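Local coordinates for hydrazine synthase alpha subunit (Candidatus Kuenenia stuttgartiensis, PDB 5C2V), which joins hydroxylamine to ammonia to yield hydrazine as part of the hydrazine synthase complex, and binds two c-type hemes, at residues D[232-235]-D[236-240]; D[290-294]-D[295-299]. One frame throughout, in Å; residues are numbered along the deposited sequence.

Contact 1: residues D[232-235]-D[236-240]; sequences WLTP and DGNIL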
# COMPACT_ATOMS: atom_id res chain seq x y z
N TRP D 232 -19.81 3.50 22.47
CA TRP D 232 -20.45 4.80 22.65
C TRP D 232 -21.84 4.79 22.03
O TRP D 232 -22.34 3.73 21.64
CB TRP D 232 -19.58 5.91 22.05
CG TRP D 232 -19.86 7.28 22.61
CD1 TRP D 232 -20.30 8.38 21.93
CD2 TRP D 232 -19.72 7.69 23.98
NE1 TRP D 232 -20.44 9.44 22.78
CE2 TRP D 232 -20.09 9.05 24.05
CE3 TRP D 232 -19.31 7.04 25.15
CZ2 TRP D 232 -20.06 9.77 25.24
CZ3 TRP D 232 -19.29 7.76 26.33
CH2 TRP D 232 -19.66 9.11 26.37
N LEU D 233 -22.47 5.95 21.93
CA LEU D 233 -23.85 6.03 21.45
C LEU D 233 -23.98 6.72 20.10
O LEU D 233 -23.38 7.77 19.86
CB LEU D 233 -24.72 6.76 22.48
CG LEU D 233 -24.73 6.17 23.89
CD1 LEU D 233 -25.55 7.03 24.84
CD2 LEU D 233 -25.25 4.74 23.87
N THR D 234 -24.77 6.12 19.21
CA THR D 234 -25.11 6.74 17.94
C THR D 234 -26.37 7.59 18.12
O THR D 234 -27.19 7.31 18.99
CB THR D 234 -25.35 5.69 16.84
OG1 THR D 234 -26.57 4.98 17.10
CG2 THR D 234 -24.20 4.70 16.77
N PRO D 235 -26.52 8.64 17.30
CA PRO D 235 -27.69 9.52 17.39
C PRO D 235 -29.01 8.79 17.12
O PRO D 235 -30.06 9.25 17.57
CB PRO D 235 -27.43 10.58 16.32
CG PRO D 235 -25.94 10.59 16.15
CD PRO D 235 -25.53 9.16 16.33
N ASP D 236 -28.95 7.67 16.40
CA ASP D 236 -30.15 6.88 16.12
C ASP D 236 -30.34 5.72 17.11
O ASP D 236 -31.24 4.90 16.93
CB ASP D 236 -30.12 6.34 14.68
CG ASP D 236 -28.75 5.87 14.26
OD1 ASP D 236 -28.13 5.07 14.99
OD2 ASP D 236 -28.29 6.30 13.18
N GLY D 237 -29.51 5.67 18.14
CA GLY D 237 -29.68 4.69 19.20
C GLY D 237 -28.98 3.34 19.07
O GLY D 237 -29.49 2.33 19.56
N ASN D 238 -27.84 3.32 18.39
CA ASN D 238 -27.02 2.11 18.34
C ASN D 238 -25.68 2.31 19.05
O ASN D 238 -25.39 3.39 19.56
CB ASN D 238 -26.79 1.68 16.89
CG ASN D 238 -28.09 1.48 16.14
OD1 ASN D 238 -28.65 0.38 16.12
ND2 ASN D 238 -28.59 2.54 15.51
N ILE D 239 -24.86 1.26 19.08
CA ILE D 239 -23.58 1.29 19.78
C ILE D 239 -22.41 1.51 18.82
O ILE D 239 -22.15 0.68 17.95
CB ILE D 239 -23.34 -0.00 20.57
CG1 ILE D 239 -24.53 -0.31 21.47
CG2 ILE D 239 -22.06 0.11 21.39
CD1 ILE D 239 -24.82 0.76 22.50
N LEU D 240 -21.72 2.63 18.99
CA LEU D 240 -20.55 2.97 18.18
C LEU D 240 -19.27 2.54 18.88
O LEU D 240 -19.05 2.86 20.05
CB LEU D 240 -20.52 4.47 17.90
CG LEU D 240 -19.32 5.03 17.13
CD1 LEU D 240 -19.49 4.81 15.63
CD2 LEU D 240 -19.11 6.50 17.45

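Contact 2: residues D[290-294]-D[295-299]; sequences KITFG and DRKIV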
# COMPACT_ATOMS: atom_id res chain seq x y z
N LYS D 290 -16.20 9.49 19.40
CA LYS D 290 -17.43 10.13 19.86
C LYS D 290 -18.01 10.98 18.73
O LYS D 290 -17.32 11.25 17.74
CB LYS D 290 -17.18 10.97 21.11
CG LYS D 290 -16.67 10.17 22.30
CD LYS D 290 -16.58 11.02 23.56
CE LYS D 290 -15.87 10.27 24.67
NZ LYS D 290 -16.52 8.97 24.99
N ILE D 291 -19.26 11.41 18.88
CA ILE D 291 -19.94 12.14 17.81
C ILE D 291 -20.38 13.53 18.25
O ILE D 291 -20.97 13.70 19.33
CB ILE D 291 -21.16 11.35 17.30
CG1 ILE D 291 -20.77 9.91 16.99
CG2 ILE D 291 -21.76 12.03 16.08
CD1 ILE D 291 -21.90 9.07 16.44
N THR D 292 -20.11 14.53 17.42
CA THR D 292 -20.49 15.91 17.70
C THR D 292 -21.98 16.13 17.45
O THR D 292 -22.57 15.49 16.58
CB THR D 292 -19.70 16.91 16.85
OG1 THR D 292 -19.97 16.68 15.46
CG2 THR D 292 -18.21 16.76 17.11
N PHE D 293 -22.58 17.02 18.23
CA PHE D 293 -24.00 17.31 18.11
C PHE D 293 -24.34 18.32 17.02
O PHE D 293 -25.33 18.16 16.30
CB PHE D 293 -24.53 17.78 19.47
CG PHE D 293 -24.32 16.77 20.57
CD1 PHE D 293 -25.24 15.76 20.78
CD2 PHE D 293 -23.18 16.82 21.35
CE1 PHE D 293 -25.04 14.83 21.78
CE2 PHE D 293 -22.97 15.88 22.35
CZ PHE D 293 -23.90 14.89 22.57
N GLY D 294 -23.54 19.38 16.90
CA GLY D 294 -23.84 20.43 15.94
C GLY D 294 -23.71 20.07 14.47
O GLY D 294 -24.69 20.17 13.72
N ASP D 295 -22.52 19.66 14.04
CA ASP D 295 -22.30 19.29 12.65
C ASP D 295 -22.35 17.78 12.43
O ASP D 295 -22.14 17.31 11.31
CB ASP D 295 -20.97 19.86 12.14
CG ASP D 295 -19.87 19.78 13.17
OD1 ASP D 295 -19.90 18.86 14.02
OD2 ASP D 295 -18.96 20.64 13.14
N ARG D 296 -22.61 17.04 13.50
CA ARG D 296 -22.70 15.58 13.45
C ARG D 296 -21.45 14.94 12.86
O ARG D 296 -21.50 14.31 11.80
CB ARG D 296 -23.93 15.14 12.65
CG ARG D 296 -25.20 15.05 13.47
CD ARG D 296 -26.42 14.89 12.58
NE ARG D 296 -27.51 14.20 13.26
CZ ARG D 296 -27.85 12.94 13.03
NH1 ARG D 296 -27.19 12.22 12.14
NH2 ARG D 296 -28.86 12.39 13.70
N LYS D 297 -20.33 15.10 13.55
CA LYS D 297 -19.07 14.52 13.10
C LYS D 297 -18.58 13.46 14.07
O LYS D 297 -18.57 13.66 15.28
CB LYS D 297 -18.00 15.61 12.95
CG LYS D 297 -18.28 16.64 11.87
CD LYS D 297 -17.17 17.67 11.80
CE LYS D 297 -17.43 18.69 10.70
NZ LYS D 297 -16.35 19.72 10.64
N ILE D 298 -18.16 12.32 13.53
CA ILE D 298 -17.48 11.32 14.34
C ILE D 298 -16.05 11.79 14.53
O ILE D 298 -15.30 11.92 13.56
CB ILE D 298 -17.49 9.92 13.68
CG1 ILE D 298 -18.92 9.48 13.37
CG2 ILE D 298 -16.79 8.91 14.58
CD1 ILE D 298 -19.00 8.15 12.65
N VAL D 299 -15.69 12.04 15.78
CA VAL D 299 -14.36 12.52 16.12
C VAL D 299 -13.65 11.45 16.92
O VAL D 299 -14.15 10.98 17.94
CB VAL D 299 -14.41 13.83 16.94
CG1 VAL D 299 -13.02 14.21 17.42
CG2 VAL D 299 -15.03 14.95 16.11

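Contact 1: residues D[232-235]-D[236-240]
T234 meets D236 and N238 at the tip of a tight beta hairpin, a local contact in which strand 228-233 turns back into strand 239-245, the first two strands of a four-stranded antiparallel sheet. The T234 hydroxyl works in two directions: OG1 accepts the backbone N-H of N238 and donates to D236 OD1, 2.6 Å away. A chi1 of 70° sets this oxygen between T234's own N and carbonyl carbon, facing into the turn. D236 OD1 takes a second bond from N238 ND2, also 2.6 Å long. The two donors come from opposite faces of the carboxylate plane, and OD1 lies almost exactly in the amide plane of N238. That single oxygen therefore links T234, which opens the turn, to N238, the first residue after it. Backbone bonds run from G237 N to T234 O (3.0 Å) and from T234 N to N238 O (2.8 Å). T234's methyl CG2 leans the other way, to 3.9 Å from L240 CB on the returning strand. W232 and L240 pair on that same face; on the other, L233 CD2 lies 4.2 Å from I239 CD1. I239 hydrogen-bonds through its backbone to D262 of the third strand. With a type I turn from T234 to G237, and G237 at positive phi (91°), this is a 3:5 hairpin with a G1 beta bulge, here joining neighbouring strands in a blade of the six-bladed beta-propeller.

Contact 2: residues D[290-294]-D[295-299]
T292 reaches across to D295, K297 and V299, bracing a beta hairpin of the six-bladed propeller in which strand 285-291 returns as strand 297-303 through a loop whose four residues F293 to R296 lie between the T292 and K297 positions. From CB the threonine side chain divides. T292 CB itself sits 3.4 Å from D295 OD1. With chi1 at 62°, T292 OG1 is turned into the loop, where it accepts the backbone N-H of K297 and donates to D295 OD1 at 2.6 Å, meeting that oxygen nearly along its C-O bond. The other branch, T292 CG2, passes K297 O at 3.6 Å and ends 3.8 Å from V299 CG2, the two side chains crossing at about a right angle.

The hydroxyl thus spans the loop, while T292 N closes it with a 2.8 Å bond to K297 O. R296 adopts a positive phi (55°) just before the second strand begins, and its CA lies 3.1 Å from T292 O in a CA-H...O contact. Its extended side chain leaves the loop, and NH1 forms a salt bridge with D319. K297 likewise runs out straight: NZ pairs with E327 and makes a long salt bridge to D295 OD2, the carboxylate oxygen not used by T292. Further from the loop, K290 and V299 exchange two backbone hydrogen bonds, whereas I291 and I298 form the non-hydrogen-bonded pair between them and the turn. F293 turns away from the second strand and packs against S22 of helix 18-25. On the face opposite K290 and V299 the two isoleucines lie side by side and point the same way, with I291 CG1 4.1 Å from I298 CG1.

In the fold
Along the chain, contact 1 closes the 228-245 hairpin first; after strands 256-262 and 270-273 complete that blade, contact 2 closes the 285-303 hairpin at the start of the next. The two loops are in series, neither nested nor crossed, with centres about 12 Å apart. They meet where adjacent blades pack: L240 CD2 lies 3.8 Å from I291 CG1, P235 CD sits on I291 CD1, and P235 CB touches R296 NH2. K290 makes a cation-pi contact with W232, and its side chain also touches Y341 and P342 in a further blade. Contact 1 additionally borders the gamma subunit, whose Q58 packs against D236.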